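Local coordinates for PbSGBP-B lipoprotein (Prevotella bryantii B14, PDB 6D2Y), which probably binds polysaccharides, as a surface glycan-binding lipoprotein of a polysaccharide utilization locus, and holds a magnesium ion, at residues A[102-107]-A[157-162]; A[129-134]-A[153-158]. All coordinates share one frame; numbering follows the deposited sequence.

In the fold
Both contacts lie where the N-terminal β-domain meets the IPT/TIG-like domain, and both draw on the chain that leaves strand 148-154, sharing Leu157. Contact 1 joins two loops that are far apart in sequence, one from each domain. Contact 2 pairs the linker that follows strand 121-129 with the end of strand 148-154. Both are partly buried, with exposed residues at their margins. The smaller contact 1 has one hydrogen bond across it, from a tyrosine hydroxyl to a backbone carbonyl, whereas contact 2 has two backbone bonds of an antiparallel pair and more buried surface. Ile104 packs on Ile130 and Tyr155, and Pro105 on Ile130, making the two contacts neighbours.

Contact 1 (A[102-107]-A[157-162])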
ATOM      1  N   ASN A 102      25.781 -11.051  -4.379  1.00 57.46           N
ATOM      2  CA  ASN A 102      24.587 -10.363  -3.900  1.00 62.44           C
ATOM      3  C   ASN A 102      23.667  -9.931  -5.033  1.00 61.72           C
ATOM      4  O   ASN A 102      22.459  -9.775  -4.818  1.00 63.55           O
ATOM      5  CB  ASN A 102      24.984  -9.141  -3.066  1.00 75.69           C
ATOM      6  CG  ASN A 102      23.884  -8.697  -2.109  1.00 87.42           C
ATOM      7  OD1 ASN A 102      24.090  -7.830  -1.257  1.00 92.92           O
ATOM      8  ND2 ASN A 102      22.711  -9.308  -2.236  1.00 84.64           N
ATOM      9  N   GLU A 103      24.201  -9.738  -6.235  1.00 61.61           N
ATOM     10  CA  GLU A 103      23.419  -9.153  -7.315  1.00 63.89           C
ATOM     11  C   GLU A 103      22.444 -10.162  -7.910  1.00 60.04           C
ATOM     12  O   GLU A 103      22.740 -11.357  -8.008  1.00 62.93           O
ATOM     13  CB  GLU A 103      24.343  -8.613  -8.405  1.00 69.41           C
ATOM     14  CG  GLU A 103      25.118  -7.378  -7.986  1.00 76.78           C
ATOM     15  CD  GLU A 103      24.214  -6.285  -7.445  1.00 86.06           C
ATOM     16  OE1 GLU A 103      23.159  -6.022  -8.063  1.00 88.13           O
ATOM     17  OE2 GLU A 103      24.558  -5.695  -6.401  1.00 89.74           O
ATOM     18  N   ILE A 104      21.278  -9.668  -8.303  1.00 52.19           N
ATOM     19  CA  ILE A 104      20.275 -10.506  -8.968  1.00 45.46           C
ATOM     20  C   ILE A 104      20.779 -10.873 -10.362  1.00 44.74           C
ATOM     21  O   ILE A 104      21.236  -9.987 -11.104  1.00 59.54           O
ATOM     22  CB  ILE A 104      18.936  -9.767  -9.046  1.00 54.22           C
ATOM     23  CG1 ILE A 104      18.177  -9.888  -7.723  1.00 56.10           C
ATOM     24  CG2 ILE A 104      18.089 -10.297 -10.198  1.00 59.10           C
ATOM     25  CD1 ILE A 104      17.392  -8.650  -7.361  1.00 50.49           C
ATOM     26  N   PRO A 105      20.727 -12.141 -10.761  1.00 45.58           N
ATOM     27  CA  PRO A 105      21.194 -12.509 -12.104  1.00 49.62           C
ATOM     28  C   PRO A 105      20.242 -12.015 -13.184  1.00 49.73           C
ATOM     29  O   PRO A 105      19.019 -12.106 -13.048  1.00 50.63           O
ATOM     30  CB  PRO A 105      21.239 -14.040 -12.054  1.00 46.63           C
ATOM     31  CG  PRO A 105      20.223 -14.406 -11.006  1.00 50.00           C
ATOM     32  CD  PRO A 105      20.287 -13.311  -9.980  1.00 45.26           C
ATOM     33  N   SER A 106      20.819 -11.492 -14.271  1.00 47.50           N
ATOM     34  CA  SER A 106      20.007 -11.000 -15.382  1.00 58.25           C
ATOM     35  C   SER A 106      19.552 -12.136 -16.291  1.00 54.20           C
ATOM     36  O   SER A 106      18.420 -12.124 -16.782  1.00 55.56           O
ATOM     37  CB  SER A 106      20.782  -9.956 -16.187  1.00 63.50           C
ATOM     38  OG  SER A 106      20.830  -8.720 -15.492  1.00 72.39           O
ATOM     39  N   VAL A 107      20.418 -13.116 -16.542  1.00 50.47           N
ATOM     40  CA  VAL A 107      20.064 -14.343 -17.249  1.00 48.18           C
ATOM     41  C   VAL A 107      20.292 -15.497 -16.278  1.00 46.65           C
ATOM     42  O   VAL A 107      21.417 -15.723 -15.814  1.00 41.63           O
ATOM     43  CB  VAL A 107      20.866 -14.508 -18.550  1.00 57.75           C
ATOM     44  CG1 VAL A 107      22.342 -14.261 -18.310  1.00 66.27           C
ATOM     45  CG2 VAL A 107      20.637 -15.907 -19.138  1.00 60.03           C
ATOM     46  N   LEU A 157      10.821  -9.736 -11.490  1.00 57.18           N
ATOM     47  CA  LEU A 157      11.898 -10.171 -12.370  1.00 59.82           C
ATOM     48  C   LEU A 157      11.332 -11.079 -13.453  1.00 59.90           C
ATOM     49  O   LEU A 157      10.723 -12.112 -13.150  1.00 52.89           O
ATOM     50  CB  LEU A 157      12.996 -10.874 -11.574  1.00 56.91           C
ATOM     51  CG  LEU A 157      13.291 -10.215 -10.225  1.00 58.92           C
ATOM     52  CD1 LEU A 157      14.081 -11.142  -9.319  1.00 52.52           C
ATOM     53  CD2 LEU A 157      14.022  -8.893 -10.425  1.00 64.35           C
ATOM     54  N   ASP A 158      11.543 -10.692 -14.709  1.00 56.44           N
ATOM     55  CA  ASP A 158      10.999 -11.378 -15.873  1.00 55.42           C
ATOM     56  C   ASP A 158      12.141 -11.977 -16.684  1.00 54.96           C
ATOM     57  O   ASP A 158      13.113 -11.282 -16.999  1.00 58.53           O
ATOM     58  CB  ASP A 158      10.181 -10.406 -16.729  1.00 57.01           C
ATOM     59  CG  ASP A 158       9.565 -11.066 -17.946  1.00 59.63           C
ATOM     60  OD1 ASP A 158       8.778 -12.020 -17.777  1.00 57.07           O
ATOM     61  OD2 ASP A 158       9.858 -10.618 -19.075  1.00 63.68           O
ATOM     62  N   TYR A 159      12.024 -13.262 -17.018  1.00 55.50           N
ATOM     63  CA  TYR A 159      13.049 -13.976 -17.764  1.00 55.15           C
ATOM     64  C   TYR A 159      12.433 -14.643 -18.986  1.00 58.24           C
ATOM     65  O   TYR A 159      11.229 -14.908 -19.034  1.00 51.33           O
ATOM     66  CB  TYR A 159      13.746 -15.042 -16.907  1.00 47.97           C
ATOM     67  CG  TYR A 159      14.478 -14.509 -15.697  1.00 51.34           C
ATOM     68  CD1 TYR A 159      13.962 -14.680 -14.419  1.00 50.41           C
ATOM     69  CD2 TYR A 159      15.694 -13.850 -15.829  1.00 49.56           C
ATOM     70  CE1 TYR A 159      14.628 -14.204 -13.309  1.00 47.96           C
ATOM     71  CE2 TYR A 159      16.369 -13.370 -14.723  1.00 50.80           C
ATOM     72  CZ  TYR A 159      15.831 -13.550 -13.464  1.00 49.96           C
ATOM     73  OH  TYR A 159      16.493 -13.074 -12.357  1.00 51.79           O
ATOM     74  N   ASP A 160      13.287 -14.920 -19.975  1.00 59.31           N
ATOM     75  CA  ASP A 160      12.848 -15.647 -21.162  1.00 60.23           C
ATOM     76  C   ASP A 160      12.349 -17.038 -20.799  1.00 63.68           C
ATOM     77  O   ASP A 160      11.245 -17.439 -21.189  1.00 66.66           O
ATOM     78  CB  ASP A 160      13.991 -15.742 -22.174  1.00 67.70           C
ATOM     79  CG  ASP A 160      14.369 -14.398 -22.752  1.00 78.68           C
ATOM     80  OD1 ASP A 160      15.326 -14.346 -23.556  1.00 82.76           O
ATOM     81  OD2 ASP A 160      13.709 -13.396 -22.410  1.00 82.99           O
ATOM     82  N   ASN A 161      13.152 -17.791 -20.046  1.00 64.89           N
ATOM     83  CA  ASN A 161      12.801 -19.157 -19.679  1.00 68.57           C
ATOM     84  C   ASN A 161      11.735 -19.229 -18.593  1.00 66.26           C
ATOM     85  O   ASN A 161      11.248 -20.328 -18.302  1.00 66.90           O
ATOM     86  CB  ASN A 161      14.057 -19.914 -19.235  1.00 69.91           C
ATOM     87  CG  ASN A 161      14.990 -19.060 -18.394  1.00 67.00           C
ATOM     88  OD1 ASN A 161      15.164 -17.867 -18.653  1.00 59.04           O
ATOM     89  ND2 ASN A 161      15.603 -19.671 -17.386  1.00 68.57           N
ATOM     90  N   TYR A 162      11.361 -18.103 -17.993  1.00 64.53           N
ATOM     91  CA  TYR A 162      10.280 -18.083 -17.016  1.00 61.16           C
ATOM     92  C   TYR A 162       9.667 -16.689 -16.953  1.00 53.67           C
ATOM     93  O   TYR A 162      10.173 -15.816 -16.234  1.00 50.60           O
ATOM     94  CB  TYR A 162      10.779 -18.513 -15.636  1.00 65.80           C
ATOM     95  CG  TYR A 162       9.724 -19.213 -14.806  1.00 73.92           C
ATOM     96  CD1 TYR A 162       8.565 -18.550 -14.419  1.00 75.20           C
ATOM     97  CD2 TYR A 162       9.887 -20.536 -14.411  1.00 74.88           C
ATOM     98  CE1 TYR A 162       7.597 -19.184 -13.663  1.00 74.38           C
ATOM     99  CE2 TYR A 162       8.922 -21.178 -13.653  1.00 76.01           C
ATOM    100  CZ  TYR A 162       7.780 -20.498 -13.283  1.00 75.50           C
ATOM    101  OH  TYR A 162       6.818 -21.130 -12.530  1.00 75.41           O
TER
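Tyr159 pushes the far edge of its ring up to the backbone of Pro105 and Ser106, meeting their carbonyl groups. Its hydroxyl donates to Pro105 O, with 2.8 Å between Tyr159 OH and that oxygen. The approach is nearly collinear with the carbonyl, the C=O...OH angle being 162°. The next carbonyl comes to the same ring edge: Ser106 O lies 3.2 Å from Tyr159 CE2, close to the ring plane, where an aromatic C-H can face it. Two successive peptide oxygens thus lie at one edge of the ring, one hydrogen-bonded to the hydroxyl and the other beside ring carbons. The CB of Tyr159 points toward the other loop, and chi1 of -62° sets CG anti to the carbonyl carbon.

Ile104 supplies the apolar part. Its CG2 branch, anti to the backbone N, reaches Leu157 CD1 at 4.2 Å and also sits 3.9 Å from Tyr159 OH; the Ile104 and Tyr159 side chains cross at about a right angle. One methyl therefore packs against the leucine and flanks the hydroxyl at once. That hydroxyl has a second hydrogen-bond partner in Tyr207 OH, which leaves the buried group tied to both domains.

Behind Tyr159 the chain makes a type I β-turn through Asp160 and Asn161, closed by a weak bond from Tyr162 N to Tyr159 O, with Tyr159 N bonding to Tyr162 O at 3.3 Å in the other direction. Asn161 ND2 reaches Val108 O, a further link between the loops, while Asp81 accepts from Val107 N on the other side of the junction.

The loop between strands 95-99 and 111-116 of the N-terminal β-domain here docks on the sheet-to-sheet crossing loop of the IPT/TIG-like, E-set sandwich, forming a loop-to-loop domain junction.

Contact 2 (A[129-134]-A[153-158]); sequences TISAPS and GDYFLD
Ser131 lays its CB over the face of the Tyr155 ring, 3.8 Å from the ring centroid and 10° off the normal, a CH-pi contact. Its OG, anti to the backbone N (chi1 -179°), stays over the CD1-CE1 side and bonds to Ala132 O. The opposite face of the ring is covered by Asp154 OD1, 3.7 Å above the centre. That oxygen also accepts from Tyr155 N and forms a salt bridge with Lys184, whose ammonium makes a cation-pi contact with Tyr155 and may offset the unfavourable placing of a carboxylate oxygen over the ring.

Ser134 and Asp154 form an antiparallel hydrogen-bonded pair where strands 134-138 and 148-154 join at the edge of a four-stranded sheet of the E-set sandwich. Ser134 N meets Asp154 O at 2.9 Å, and Asp154 N meets Ser134 O at 3.0 Å. Ser134 OG, between its backbone N and carbonyl carbon (chi1 86°), lies 3.3 Å from Asp154 CB. Past this pair, Tyr155 takes a left-handed helical backbone conformation, and the chain leaves the sheet.

The Phe156 ring touches Pro133 CB edge-on through CE1 at 3.8 Å, while Asp154 O lies over one face, toward the rim. Farther along, Ile130 CG2 packs on Leu157 CD1 at 3.7 Å.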
ATOM      1  N   THR A 129      18.495 -18.760  -4.773  1.00 48.28           N
ATOM      2  CA  THR A 129      17.170 -18.416  -4.276  1.00 45.54           C
ATOM      3  C   THR A 129      17.004 -16.902  -4.226  1.00 48.69           C
ATOM      4  O   THR A 129      17.809 -16.201  -3.606  1.00 57.42           O
ATOM      5  CB  THR A 129      16.951 -19.030  -2.894  1.00 50.85           C
ATOM      6  OG1 THR A 129      16.619 -20.417  -3.038  1.00 58.41           O
ATOM      7  CG2 THR A 129      15.823 -18.317  -2.161  1.00 49.38           C
ATOM      8  N   ILE A 130      15.964 -16.403  -4.886  1.00 50.24           N
ATOM      9  CA  ILE A 130      15.639 -14.983  -4.908  1.00 49.02           C
ATOM     10  C   ILE A 130      14.266 -14.799  -4.277  1.00 56.82           C
ATOM     11  O   ILE A 130      13.394 -15.669  -4.379  1.00 54.50           O
ATOM     12  CB  ILE A 130      15.674 -14.413  -6.343  1.00 51.44           C
ATOM     13  CG1 ILE A 130      17.020 -14.713  -7.004  1.00 50.42           C
ATOM     14  CG2 ILE A 130      15.412 -12.913  -6.345  1.00 50.33           C
ATOM     15  CD1 ILE A 130      18.155 -13.846  -6.506  1.00 59.32           C
ATOM     16  N   SER A 131      14.084 -13.663  -3.609  1.00 62.40           N
ATOM     17  CA  SER A 131      12.819 -13.373  -2.949  1.00 64.42           C
ATOM     18  C   SER A 131      11.668 -13.379  -3.947  1.00 56.76           C
ATOM     19  O   SER A 131      11.817 -12.965  -5.100  1.00 50.41           O
ATOM     20  CB  SER A 131      12.895 -12.020  -2.240  1.00 70.64           C
ATOM     21  OG  SER A 131      11.683 -11.729  -1.568  1.00 76.22           O
ATOM     22  N   ALA A 132      10.515 -13.868  -3.493  1.00 54.93           N
ATOM     23  CA  ALA A 132       9.300 -13.832  -4.287  1.00 54.92           C
ATOM     24  C   ALA A 132       8.858 -12.385  -4.502  1.00 48.11           C
ATOM     25  O   ALA A 132       9.295 -11.483  -3.784  1.00 56.13           O
ATOM     26  CB  ALA A 132       8.199 -14.630  -3.591  1.00 57.75           C
ATOM     27  N   PRO A 133       8.002 -12.133  -5.495  1.00 46.64           N
ATOM     28  CA  PRO A 133       7.555 -10.756  -5.732  1.00 50.48           C
ATOM     29  C   PRO A 133       6.785 -10.210  -4.540  1.00 62.82           C
ATOM     30  O   PRO A 133       6.045 -10.931  -3.868  1.00 63.28           O
ATOM     31  CB  PRO A 133       6.657 -10.878  -6.968  1.00 50.48           C
ATOM     32  CG  PRO A 133       7.076 -12.140  -7.626  1.00 50.54           C
ATOM     33  CD  PRO A 133       7.478 -13.058  -6.516  1.00 50.26           C
ATOM     34  N   SER A 134       6.977  -8.923  -4.272  1.00 63.76           N
ATOM     35  CA  SER A 134       6.215  -8.205  -3.264  1.00 57.77           C
ATOM     36  C   SER A 134       5.315  -7.203  -3.970  1.00 55.50           C
ATOM     37  O   SER A 134       5.784  -6.432  -4.812  1.00 59.50           O
ATOM     38  CB  SER A 134       7.137  -7.490  -2.272  1.00 66.20           C
ATOM     39  OG  SER A 134       7.514  -6.214  -2.754  1.00 75.57           O
ATOM     40  N   GLY A 153       5.914  -2.423  -6.393  1.00 56.18           N
ATOM     41  CA  GLY A 153       6.340  -3.407  -5.420  1.00 56.34           C
ATOM     42  C   GLY A 153       7.833  -3.654  -5.460  1.00 55.56           C
ATOM     43  O   GLY A 153       8.625  -2.707  -5.454  1.00 56.70           O
ATOM     44  N   ASP A 154       8.229  -4.924  -5.503  1.00 50.08           N
ATOM     45  CA  ASP A 154       9.640  -5.276  -5.545  1.00 53.43           C
ATOM     46  C   ASP A 154       9.780  -6.694  -6.075  1.00 53.64           C
ATOM     47  O   ASP A 154       8.841  -7.494  -6.025  1.00 49.59           O
ATOM     48  CB  ASP A 154      10.292  -5.150  -4.163  1.00 56.94           C
ATOM     49  CG  ASP A 154      11.789  -4.922  -4.245  1.00 63.73           C
ATOM     50  OD1 ASP A 154      12.376  -5.210  -5.309  1.00 66.42           O
ATOM     51  OD2 ASP A 154      12.380  -4.458  -3.249  1.00 68.33           O
ATOM     52  N   TYR A 155      10.976  -6.987  -6.590  1.00 49.21           N
ATOM     53  CA  TYR A 155      11.329  -8.317  -7.091  1.00 45.46           C
ATOM     54  C   TYR A 155      10.396  -8.763  -8.216  1.00 47.26           C
ATOM     55  O   TYR A 155       9.969  -9.918  -8.274  1.00 48.16           O
ATOM     56  CB  TYR A 155      11.360  -9.344  -5.956  1.00 53.07           C
ATOM     57  CG  TYR A 155      12.340  -8.983  -4.861  1.00 56.77           C
ATOM     58  CD1 TYR A 155      11.897  -8.584  -3.605  1.00 58.98           C
ATOM     59  CD2 TYR A 155      13.709  -9.030  -5.088  1.00 61.08           C
ATOM     60  CE1 TYR A 155      12.792  -8.248  -2.606  1.00 59.41           C
ATOM     61  CE2 TYR A 155      14.610  -8.695  -4.095  1.00 65.49           C
ATOM     62  CZ  TYR A 155      14.147  -8.304  -2.857  1.00 63.81           C
ATOM     63  OH  TYR A 155      15.045  -7.972  -1.870  1.00 68.09           O
ATOM     64  N   PHE A 156      10.077  -7.835  -9.119  1.00 45.29           N
ATOM     65  CA  PHE A 156       9.374  -8.157 -10.360  1.00 49.99           C
ATOM     66  C   PHE A 156      10.436  -8.467 -11.407  1.00 53.39           C
ATOM     67  O   PHE A 156      10.913  -7.587 -12.123  1.00 57.32           O
ATOM     68  CB  PHE A 156       8.477  -7.006 -10.800  1.00 52.99           C
ATOM     69  CG  PHE A 156       7.390  -6.669  -9.822  1.00 54.94           C
ATOM     70  CD1 PHE A 156       6.769  -7.661  -9.081  1.00 53.09           C
ATOM     71  CD2 PHE A 156       6.985  -5.355  -9.648  1.00 53.24           C
ATOM     72  CE1 PHE A 156       5.766  -7.347  -8.182  1.00 55.50           C
ATOM     73  CE2 PHE A 156       5.986  -5.035  -8.752  1.00 55.24           C
ATOM     74  CZ  PHE A 156       5.374  -6.032  -8.017  1.00 52.44           C
ATOM     75  N   LEU A 157      10.821  -9.736 -11.490  1.00 57.18           N
ATOM     76  CA  LEU A 157      11.898 -10.171 -12.370  1.00 59.82           C
ATOM     77  C   LEU A 157      11.332 -11.079 -13.453  1.00 59.90           C
ATOM     78  O   LEU A 157      10.723 -12.112 -13.150  1.00 52.89           O
ATOM     79  CB  LEU A 157      12.996 -10.874 -11.574  1.00 56.91           C
ATOM     80  CG  LEU A 157      13.291 -10.215 -10.225  1.00 58.92           C
ATOM     81  CD1 LEU A 157      14.081 -11.142  -9.319  1.00 52.52           C
ATOM     82  CD2 LEU A 157      14.022  -8.893 -10.425  1.00 64.35           C
ATOM     83  N   ASP A 158      11.543 -10.692 -14.709  1.00 56.44           N
ATOM     84  CA  ASP A 158      10.999 -11.378 -15.873  1.00 55.42           C
ATOM     85  C   ASP A 158      12.141 -11.977 -16.684  1.00 54.96           C
ATOM     86  O   ASP A 158      13.113 -11.282 -16.999  1.00 58.53           O
ATOM     87  CB  ASP A 158      10.181 -10.406 -16.729  1.00 57.01           C
ATOM     88  CG  ASP A 158       9.565 -11.066 -17.946  1.00 59.63           C
ATOM     89  OD1 ASP A 158       8.778 -12.020 -17.777  1.00 57.07           O
ATOM     90  OD2 ASP A 158       9.858 -10.618 -19.075  1.00 63.68           O
TER